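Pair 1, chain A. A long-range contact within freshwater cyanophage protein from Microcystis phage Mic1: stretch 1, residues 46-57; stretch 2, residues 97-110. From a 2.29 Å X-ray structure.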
# COMPACT_ATOMS: atom_id res chain seq x y z
N GLU A 46 1.37 -18.26 -5.61
CA GLU A 46 0.31 -18.71 -6.51
C GLU A 46 -0.91 -19.03 -5.65
O GLU A 46 -0.79 -19.75 -4.68
CB GLU A 46 0.74 -19.94 -7.30
CG GLU A 46 -0.42 -20.74 -7.90
CD GLU A 46 -0.09 -21.89 -8.84
OE1 GLU A 46 1.11 -22.09 -9.19
OE2 GLU A 46 -1.05 -22.60 -9.25
N LEU A 47 -2.07 -18.50 -6.00
CA LEU A 47 -3.22 -18.72 -5.16
C LEU A 47 -4.02 -19.89 -5.74
O LEU A 47 -4.42 -19.82 -6.90
CB LEU A 47 -4.07 -17.45 -5.09
CG LEU A 47 -5.26 -17.52 -4.14
CD1 LEU A 47 -4.82 -17.34 -2.70
CD2 LEU A 47 -6.30 -16.48 -4.51
N THR A 48 -4.22 -20.91 -4.92
CA THR A 48 -4.88 -22.14 -5.36
C THR A 48 -6.16 -22.35 -4.56
O THR A 48 -6.39 -21.69 -3.54
CB THR A 48 -3.96 -23.36 -5.23
OG1 THR A 48 -3.54 -23.55 -3.87
CG2 THR A 48 -2.74 -23.24 -6.11
N ALA A 49 -6.96 -23.30 -5.02
CA ALA A 49 -8.23 -23.60 -4.38
C ALA A 49 -7.98 -24.18 -2.99
O ALA A 49 -8.85 -24.04 -2.13
CB ALA A 49 -9.02 -24.56 -5.23
N GLU A 50 -6.81 -24.78 -2.77
CA GLU A 50 -6.49 -25.41 -1.49
C GLU A 50 -5.85 -24.40 -0.52
O GLU A 50 -6.23 -24.35 0.67
CB GLU A 50 -5.62 -26.67 -1.67
CG GLU A 50 -4.45 -26.53 -2.63
CD GLU A 50 -4.67 -27.05 -4.05
OE1 GLU A 50 -5.85 -27.11 -4.49
OE2 GLU A 50 -3.68 -27.38 -4.73
N ASN A 51 -4.91 -23.57 -0.99
CA ASN A 51 -4.13 -22.72 -0.07
C ASN A 51 -4.90 -21.44 0.30
O ASN A 51 -4.48 -20.73 1.19
CB ASN A 51 -2.74 -22.40 -0.63
CG ASN A 51 -2.75 -21.41 -1.78
OD1 ASN A 51 -3.81 -20.91 -2.15
ND2 ASN A 51 -1.60 -21.14 -2.36
N LEU A 52 -6.02 -21.14 -0.37
CA LEU A 52 -6.79 -19.90 -0.15
C LEU A 52 -7.12 -19.76 1.33
O LEU A 52 -6.83 -18.75 1.99
CB LEU A 52 -8.06 -19.95 -1.00
CG LEU A 52 -8.99 -18.73 -0.95
CD1 LEU A 52 -9.76 -18.64 0.37
CD2 LEU A 52 -8.25 -17.44 -1.24
N GLU A 53 -7.75 -20.81 1.82
CA GLU A 53 -8.12 -20.93 3.21
C GLU A 53 -6.91 -20.62 4.11
O GLU A 53 -7.02 -19.85 5.05
CB GLU A 53 -8.64 -22.34 3.47
CG GLU A 53 -9.58 -22.44 4.65
CD GLU A 53 -10.71 -23.44 4.46
OE1 GLU A 53 -11.66 -23.11 3.70
OE2 GLU A 53 -10.64 -24.54 5.05
N ASN A 54 -5.77 -21.22 3.81
CA ASN A 54 -4.61 -21.10 4.70
C ASN A 54 -4.08 -19.66 4.69
O ASN A 54 -3.63 -19.16 5.69
CB ASN A 54 -3.50 -22.09 4.32
CG ASN A 54 -3.90 -23.54 4.53
OD1 ASN A 54 -3.59 -24.40 3.70
ND2 ASN A 54 -4.60 -23.82 5.63
N VAL A 55 -4.10 -19.03 3.53
CA VAL A 55 -3.65 -17.66 3.40
C VAL A 55 -4.60 -16.77 4.21
O VAL A 55 -4.16 -15.91 4.96
CB VAL A 55 -3.57 -17.26 1.91
CG1 VAL A 55 -3.73 -15.77 1.70
CG2 VAL A 55 -2.28 -17.77 1.27
N CYS A 56 -5.91 -16.99 4.09
CA CYS A 56 -6.85 -16.11 4.79
C CYS A 56 -6.73 -16.26 6.30
O CYS A 56 -6.94 -15.30 7.04
CB CYS A 56 -8.29 -16.39 4.39
SG CYS A 56 -8.66 -15.78 2.73
N GLU A 57 -6.40 -17.46 6.73
CA GLU A 57 -6.32 -17.78 8.16
C GLU A 57 -5.10 -17.08 8.76
O GLU A 57 -5.13 -16.56 9.90
CB GLU A 57 -6.26 -19.30 8.36
CG GLU A 57 -7.61 -19.99 8.19
CD GLU A 57 -7.67 -21.47 8.56
OE1 GLU A 57 -7.05 -22.29 7.84
OE2 GLU A 57 -8.35 -21.79 9.56
N VAL A 97 -14.75 -11.89 -8.17
CA VAL A 97 -15.20 -13.18 -7.58
C VAL A 97 -14.19 -13.60 -6.49
O VAL A 97 -14.62 -13.93 -5.40
CB VAL A 97 -15.42 -14.28 -8.65
CG1 VAL A 97 -15.58 -15.67 -8.04
CG2 VAL A 97 -16.62 -13.95 -9.53
N LYS A 98 -12.89 -13.56 -6.77
CA LYS A 98 -11.91 -13.93 -5.75
C LYS A 98 -11.92 -12.93 -4.59
O LYS A 98 -11.66 -13.33 -3.46
CB LYS A 98 -10.48 -14.05 -6.27
CG LYS A 98 -10.10 -15.46 -6.74
CD LYS A 98 -10.09 -16.52 -5.64
CE LYS A 98 -10.21 -17.93 -6.19
NZ LYS A 98 -9.33 -18.87 -5.46
N ILE A 99 -12.22 -11.67 -4.87
CA ILE A 99 -12.23 -10.66 -3.81
C ILE A 99 -13.40 -10.97 -2.87
O ILE A 99 -13.21 -10.92 -1.67
CB ILE A 99 -12.29 -9.23 -4.40
CG1 ILE A 99 -10.94 -8.87 -5.03
CG2 ILE A 99 -12.69 -8.21 -3.35
CD1 ILE A 99 -11.02 -7.72 -6.01
N ARG A 100 -14.56 -11.28 -3.45
CA ARG A 100 -15.75 -11.68 -2.72
C ARG A 100 -15.42 -12.89 -1.83
O ARG A 100 -15.73 -12.90 -0.63
CB ARG A 100 -16.88 -11.98 -3.70
CG ARG A 100 -18.24 -12.21 -3.05
CD ARG A 100 -19.46 -11.86 -3.90
NE ARG A 100 -19.81 -12.82 -4.95
CZ ARG A 100 -19.74 -12.58 -6.26
NH1 ARG A 100 -19.21 -11.46 -6.73
NH2 ARG A 100 -20.20 -13.48 -7.12
N GLU A 101 -14.77 -13.89 -2.40
CA GLU A 101 -14.45 -15.09 -1.63
C GLU A 101 -13.56 -14.73 -0.43
O GLU A 101 -13.78 -15.23 0.68
CB GLU A 101 -13.73 -16.12 -2.50
CG GLU A 101 -14.66 -16.81 -3.48
CD GLU A 101 -14.02 -17.88 -4.36
OE1 GLU A 101 -12.92 -18.39 -3.99
OE2 GLU A 101 -14.63 -18.21 -5.40
N ILE A 102 -12.56 -13.87 -0.67
CA ILE A 102 -11.58 -13.55 0.35
C ILE A 102 -12.26 -12.77 1.48
O ILE A 102 -12.01 -13.06 2.64
CB ILE A 102 -10.37 -12.81 -0.24
CG1 ILE A 102 -9.57 -13.79 -1.10
CG2 ILE A 102 -9.52 -12.17 0.86
CD1 ILE A 102 -8.38 -13.17 -1.80
N ASN A 103 -13.10 -11.82 1.10
CA ASN A 103 -13.83 -11.01 2.04
C ASN A 103 -14.79 -11.87 2.89
O ASN A 103 -14.89 -11.64 4.10
CB ASN A 103 -14.60 -9.90 1.32
CG ASN A 103 -13.77 -8.65 1.14
OD1 ASN A 103 -12.86 -8.39 1.93
ND2 ASN A 103 -14.11 -7.82 0.16
N LEU A 104 -15.48 -12.83 2.28
CA LEU A 104 -16.38 -13.71 3.04
C LEU A 104 -15.56 -14.46 4.09
O LEU A 104 -15.89 -14.47 5.27
CB LEU A 104 -17.12 -14.66 2.08
CG LEU A 104 -17.89 -15.82 2.74
CD1 LEU A 104 -18.94 -15.29 3.70
CD2 LEU A 104 -18.55 -16.73 1.69
N LYS A 105 -14.46 -15.05 3.67
CA LYS A 105 -13.65 -15.85 4.57
C LYS A 105 -13.05 -14.98 5.68
O LYS A 105 -13.16 -15.33 6.87
CB LYS A 105 -12.57 -16.58 3.77
CG LYS A 105 -11.66 -17.47 4.60
CD LYS A 105 -12.31 -18.76 5.04
CE LYS A 105 -11.49 -19.46 6.10
NZ LYS A 105 -12.04 -20.79 6.43
N LEU A 106 -12.48 -13.83 5.33
CA LEU A 106 -11.86 -12.98 6.36
C LEU A 106 -12.93 -12.53 7.35
O LEU A 106 -12.67 -12.41 8.55
CB LEU A 106 -11.21 -11.76 5.72
CG LEU A 106 -9.90 -12.02 4.98
CD1 LEU A 106 -9.51 -10.79 4.18
CD2 LEU A 106 -8.78 -12.42 5.93
N LYS A 107 -14.12 -12.28 6.84
CA LYS A 107 -15.17 -11.81 7.70
C LYS A 107 -15.67 -12.95 8.60
O LYS A 107 -16.03 -12.70 9.73
CB LYS A 107 -16.34 -11.23 6.90
CG LYS A 107 -17.28 -10.38 7.74
CD LYS A 107 -16.57 -9.29 8.51
CE LYS A 107 -17.50 -8.30 9.17
NZ LYS A 107 -18.36 -8.95 10.19
N GLU A 108 -15.69 -14.18 8.07
CA GLU A 108 -16.01 -15.37 8.88
C GLU A 108 -14.96 -15.51 9.99
O GLU A 108 -15.28 -15.80 11.15
CB GLU A 108 -15.98 -16.66 8.05
CG GLU A 108 -17.13 -16.80 7.07
CD GLU A 108 -17.08 -18.03 6.17
OE1 GLU A 108 -15.96 -18.40 5.67
OE2 GLU A 108 -18.15 -18.63 5.95
N LEU A 109 -13.71 -15.36 9.62
CA LEU A 109 -12.64 -15.56 10.57
C LEU A 109 -12.72 -14.50 11.66
O LEU A 109 -12.51 -14.82 12.82
CB LEU A 109 -11.29 -15.55 9.85
CG LEU A 109 -11.04 -16.78 8.99
CD1 LEU A 109 -9.85 -16.54 8.07
CD2 LEU A 109 -10.82 -18.02 9.87
N GLU A 110 -13.09 -13.27 11.29
CA GLU A 110 -13.21 -12.21 12.29
C GLU A 110 -14.32 -12.56 13.30
O GLU A 110 -14.20 -12.26 14.48
CB GLU A 110 -13.47 -10.85 11.63
CG GLU A 110 -13.82 -9.75 12.62
CD GLU A 110 -14.21 -8.41 12.01
OE1 GLU A 110 -13.97 -8.20 10.80
OE2 GLU A 110 -14.76 -7.58 12.76

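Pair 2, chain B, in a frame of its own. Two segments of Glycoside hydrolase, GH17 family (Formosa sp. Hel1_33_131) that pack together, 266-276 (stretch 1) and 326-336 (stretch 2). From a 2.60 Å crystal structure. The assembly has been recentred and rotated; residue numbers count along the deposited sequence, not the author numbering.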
# COMPACT_ATOMS: atom_id res chain seq x y z
N SER B 266 22.03 -19.66 -7.67
CA SER B 266 21.39 -18.52 -8.34
C SER B 266 21.46 -18.59 -9.85
O SER B 266 20.49 -18.24 -10.54
CB SER B 266 21.98 -17.19 -7.84
OG SER B 266 23.38 -17.17 -8.02
N LEU B 267 22.59 -19.06 -10.36
CA LEU B 267 22.75 -19.33 -11.78
C LEU B 267 21.74 -20.33 -12.29
O LEU B 267 21.13 -20.10 -13.34
CB LEU B 267 24.15 -19.85 -12.06
CG LEU B 267 25.23 -18.78 -11.90
CD1 LEU B 267 26.54 -19.36 -11.39
CD2 LEU B 267 25.40 -18.04 -13.22
N LYS B 268 21.55 -21.41 -11.54
CA LYS B 268 20.65 -22.49 -11.93
C LYS B 268 19.21 -22.09 -11.86
O LYS B 268 18.43 -22.43 -12.74
CB LYS B 268 20.91 -23.79 -11.12
CG LYS B 268 21.96 -24.64 -11.85
CD LYS B 268 22.65 -25.74 -11.08
CE LYS B 268 23.61 -26.52 -12.00
NZ LYS B 268 24.95 -26.73 -11.36
N ARG B 269 18.86 -21.31 -10.83
CA ARG B 269 17.52 -20.76 -10.71
C ARG B 269 17.08 -19.92 -11.92
O ARG B 269 15.95 -20.05 -12.39
CB ARG B 269 17.41 -19.93 -9.43
CG ARG B 269 17.23 -20.82 -8.22
CD ARG B 269 18.09 -20.46 -7.00
NE ARG B 269 17.56 -19.40 -6.20
CZ ARG B 269 18.28 -18.61 -5.40
NH1 ARG B 269 19.61 -18.72 -5.20
NH2 ARG B 269 17.61 -17.68 -4.76
N ILE B 270 17.98 -19.07 -12.41
CA ILE B 270 17.71 -18.27 -13.60
C ILE B 270 17.56 -19.18 -14.83
O ILE B 270 16.59 -19.05 -15.57
CB ILE B 270 18.77 -17.15 -13.79
CG1 ILE B 270 18.55 -16.09 -12.72
CG2 ILE B 270 18.64 -16.51 -15.17
CD1 ILE B 270 19.59 -14.99 -12.69
N ASP B 271 18.51 -20.10 -15.04
CA ASP B 271 18.43 -21.05 -16.17
C ASP B 271 17.09 -21.80 -16.23
O ASP B 271 16.48 -21.88 -17.29
CB ASP B 271 19.58 -22.07 -16.12
CG ASP B 271 20.93 -21.48 -16.57
OD1 ASP B 271 20.94 -20.50 -17.35
OD2 ASP B 271 21.99 -22.04 -16.16
N ILE B 272 16.66 -22.33 -15.10
CA ILE B 272 15.41 -23.12 -15.01
C ILE B 272 14.22 -22.24 -15.30
O ILE B 272 13.30 -22.66 -16.00
CB ILE B 272 15.25 -23.77 -13.60
CG1 ILE B 272 16.19 -24.96 -13.49
CG2 ILE B 272 13.83 -24.25 -13.32
CD1 ILE B 272 16.52 -25.33 -12.06
N ALA B 273 14.21 -21.04 -14.74
CA ALA B 273 13.09 -20.13 -14.91
C ALA B 273 12.99 -19.67 -16.37
O ALA B 273 11.89 -19.65 -16.94
CB ALA B 273 13.23 -18.93 -13.99
N MET B 274 14.14 -19.31 -16.95
CA MET B 274 14.20 -18.91 -18.33
C MET B 274 13.87 -20.05 -19.30
O MET B 274 13.26 -19.80 -20.34
CB MET B 274 15.56 -18.29 -18.68
CG MET B 274 15.79 -16.91 -18.08
SD MET B 274 14.40 -15.76 -18.26
CE MET B 274 14.45 -15.53 -20.03
N ASN B 275 14.23 -21.28 -18.96
CA ASN B 275 13.77 -22.40 -19.75
C ASN B 275 12.25 -22.54 -19.78
O ASN B 275 11.67 -22.86 -20.81
CB ASN B 275 14.40 -23.71 -19.29
CG ASN B 275 14.12 -24.84 -20.27
OD1 ASN B 275 14.81 -24.98 -21.28
ND2 ASN B 275 13.09 -25.63 -19.99
N ARG B 276 11.60 -22.28 -18.66
CA ARG B 276 10.14 -22.29 -18.65
C ARG B 276 9.55 -21.23 -19.61
O ARG B 276 8.49 -21.46 -20.21
CB ARG B 276 9.57 -22.12 -17.22
CG ARG B 276 9.41 -23.42 -16.43
CD ARG B 276 8.67 -23.18 -15.11
NE ARG B 276 9.49 -22.40 -14.17
CZ ARG B 276 10.33 -22.91 -13.27
NH1 ARG B 276 10.49 -24.22 -13.12
NH2 ARG B 276 11.04 -22.10 -12.49
N GLU B 326 19.90 -7.48 -19.25
CA GLU B 326 20.61 -7.97 -20.43
C GLU B 326 20.97 -9.45 -20.38
O GLU B 326 21.14 -10.09 -21.45
CB GLU B 326 21.87 -7.17 -20.66
CG GLU B 326 21.58 -5.73 -21.07
CD GLU B 326 22.82 -4.92 -21.40
OE1 GLU B 326 23.90 -5.50 -21.67
OE2 GLU B 326 22.71 -3.68 -21.40
N TYR B 327 21.08 -10.00 -19.17
CA TYR B 327 21.43 -11.41 -19.00
C TYR B 327 20.26 -12.31 -19.37
O TYR B 327 20.40 -13.27 -20.13
CB TYR B 327 21.88 -11.67 -17.55
CG TYR B 327 22.36 -13.07 -17.24
CD1 TYR B 327 23.41 -13.65 -17.97
CD2 TYR B 327 21.84 -13.80 -16.18
CE1 TYR B 327 23.88 -14.92 -17.67
CE2 TYR B 327 22.31 -15.07 -15.87
CZ TYR B 327 23.33 -15.62 -16.62
OH TYR B 327 23.79 -16.87 -16.31
N LYS B 328 19.09 -12.01 -18.84
CA LYS B 328 17.92 -12.80 -19.16
C LYS B 328 17.54 -12.64 -20.62
O LYS B 328 17.04 -13.58 -21.21
CB LYS B 328 16.73 -12.47 -18.26
CG LYS B 328 16.96 -12.89 -16.83
CD LYS B 328 15.65 -12.93 -16.08
CE LYS B 328 15.61 -11.98 -14.89
NZ LYS B 328 16.27 -12.25 -13.66
N GLU B 329 17.77 -11.45 -21.19
CA GLU B 329 17.55 -11.23 -22.62
C GLU B 329 18.42 -12.17 -23.46
O GLU B 329 17.94 -12.78 -24.42
CB GLU B 329 17.84 -9.78 -23.03
CG GLU B 329 17.68 -9.55 -24.53
CD GLU B 329 18.16 -8.20 -24.97
OE1 GLU B 329 17.38 -7.64 -25.73
OE2 GLU B 329 19.28 -7.71 -24.60
N ALA B 330 19.69 -12.25 -23.11
CA ALA B 330 20.61 -13.14 -23.80
C ALA B 330 20.17 -14.60 -23.70
O ALA B 330 20.18 -15.33 -24.69
CB ALA B 330 22.02 -12.97 -23.26
N ILE B 331 19.79 -15.04 -22.50
CA ILE B 331 19.31 -16.40 -22.33
C ILE B 331 18.08 -16.67 -23.22
O ILE B 331 18.01 -17.69 -23.91
CB ILE B 331 18.99 -16.71 -20.86
CG1 ILE B 331 20.29 -16.75 -20.06
CG2 ILE B 331 18.27 -18.06 -20.75
CD1 ILE B 331 20.08 -16.69 -18.56
N PHE B 332 17.14 -15.74 -23.24
CA PHE B 332 15.95 -15.90 -24.05
C PHE B 332 16.28 -15.94 -25.54
O PHE B 332 15.81 -16.84 -26.24
CB PHE B 332 14.92 -14.80 -23.75
CG PHE B 332 13.59 -15.01 -24.42
CD1 PHE B 332 12.74 -16.00 -23.97
CD2 PHE B 332 13.20 -14.22 -25.49
CE1 PHE B 332 11.51 -16.21 -24.58
CE2 PHE B 332 11.97 -14.41 -26.10
CZ PHE B 332 11.12 -15.41 -25.64
N TYR B 333 17.08 -14.98 -26.00
CA TYR B 333 17.49 -14.89 -27.40
C TYR B 333 18.10 -16.21 -27.89
O TYR B 333 17.70 -16.72 -28.94
CB TYR B 333 18.52 -13.76 -27.60
CG TYR B 333 19.00 -13.64 -29.02
CD1 TYR B 333 18.19 -13.07 -30.00
CD2 TYR B 333 20.27 -14.07 -29.38
CE1 TYR B 333 18.64 -12.94 -31.31
CE2 TYR B 333 20.74 -13.94 -30.68
CZ TYR B 333 19.92 -13.38 -31.65
OH TYR B 333 20.43 -13.29 -32.92
N ASN B 334 19.04 -16.76 -27.11
CA ASN B 334 19.71 -18.02 -27.46
C ASN B 334 18.81 -19.23 -27.42
O ASN B 334 18.91 -20.09 -28.31
CB ASN B 334 20.94 -18.26 -26.57
CG ASN B 334 22.02 -17.22 -26.80
OD1 ASN B 334 22.24 -16.74 -27.91
ND2 ASN B 334 22.71 -16.88 -25.75
N HIS B 335 17.91 -19.29 -26.44
CA HIS B 335 16.91 -20.37 -26.41
C HIS B 335 16.01 -20.34 -27.63
O HIS B 335 15.67 -21.38 -28.19
CB HIS B 335 16.03 -20.33 -25.15
CG HIS B 335 16.63 -20.96 -23.93
ND1 HIS B 335 17.56 -21.98 -23.95
CD2 HIS B 335 16.36 -20.73 -22.62
CE1 HIS B 335 17.87 -22.32 -22.71
NE2 HIS B 335 17.16 -21.58 -21.88
N ILE B 336 15.60 -19.13 -28.04
CA ILE B 336 14.66 -18.95 -29.17
C ILE B 336 15.39 -19.34 -30.46
O ILE B 336 14.80 -19.97 -31.32
CB ILE B 336 14.06 -17.52 -29.22
CG1 ILE B 336 13.12 -17.29 -28.04
CG2 ILE B 336 13.32 -17.25 -30.52
CD1 ILE B 336 11.87 -18.16 -28.00

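What geometry do the two contacts share? In each, two helices cross with their N-to-C directions about 50° apart, at -51° in pair 1 and -50° in pair 2, and their axes approach to 9.7 Å and 9.9 Å. The central backbones superpose with an RMSD of 0.5 Å. The buried surface is also similar, 490 Å² in pair 1 and 481 Å² in pair 2, and no hydrogen bond crosses either interface.

Which residue sits at the middle of the crossing? Cys A56 and Met B274 match, and both point toward the partner helix with chi1 in the m well. Cys A56 is a knob in a hole formed by Ile A102, Lys A105, Leu A106 and Leu A109. The backbone of Cys A56 also takes part: Cys A56 O lies 3.3 Å from Leu A109 CD1, and the CA atoms of Cys A56 and Leu A106 are 6.1 Å apart. Met B274 is longer, and its m, m, m conformation carries Met B274 CE to 3.5 Å from Lys B328 O and 3.8 Å from Phe B332 CB. Here the matching CA atoms, of Met B274 and Phe B332, are 6.7 Å apart.

How is the position facing this residue filled? Lys A105 matches Ile B331, and both point toward the other helix. The aliphatic part of the lysine does what the isoleucine does: Lys A105 CG packs 3.5 Å from Cys A56 CB, while Ile B331 CG2 packs 3.4 Å from Met B274 CB. The lysine then extends further, and its NZ forms a long salt bridge of 3.6 Å with Glu A53 OE1. At the position matching Glu A53, Asp B271 has no charged partner in Ile B331; its OD1 lies 4.1 Å from Ile B331 CD1.

How do the flanking positions adapt? Leu A52 and Ile B270 match one turn earlier and share a neighbour position, Ile A102 in pair 1 and Lys B328 in pair 2. Leu A52 CD2 meets Ile A102 CG1 at 3.9 Å, and Ile B270 CG2 lies 4.3 Å from Lys B328 CG; Ile B270 CG2 also reaches Ile B331 CD1 at 3.7 Å and Tyr B327 CE2 at 4.0 Å. Tyr B327 occupies the position of Glu A101, which makes no close contact across pair 1; its longer side chain also brings Tyr B327 OH to 3.7 Å from Leu B267 CD2. At the other end, Leu A109 matches His B335. Leu A109 CD1 lies 3.7 Å from Glu A57 CA, and the imidazole fills similar space less tightly, with His B335 NE2 4.1 Å from Asn B275 CA.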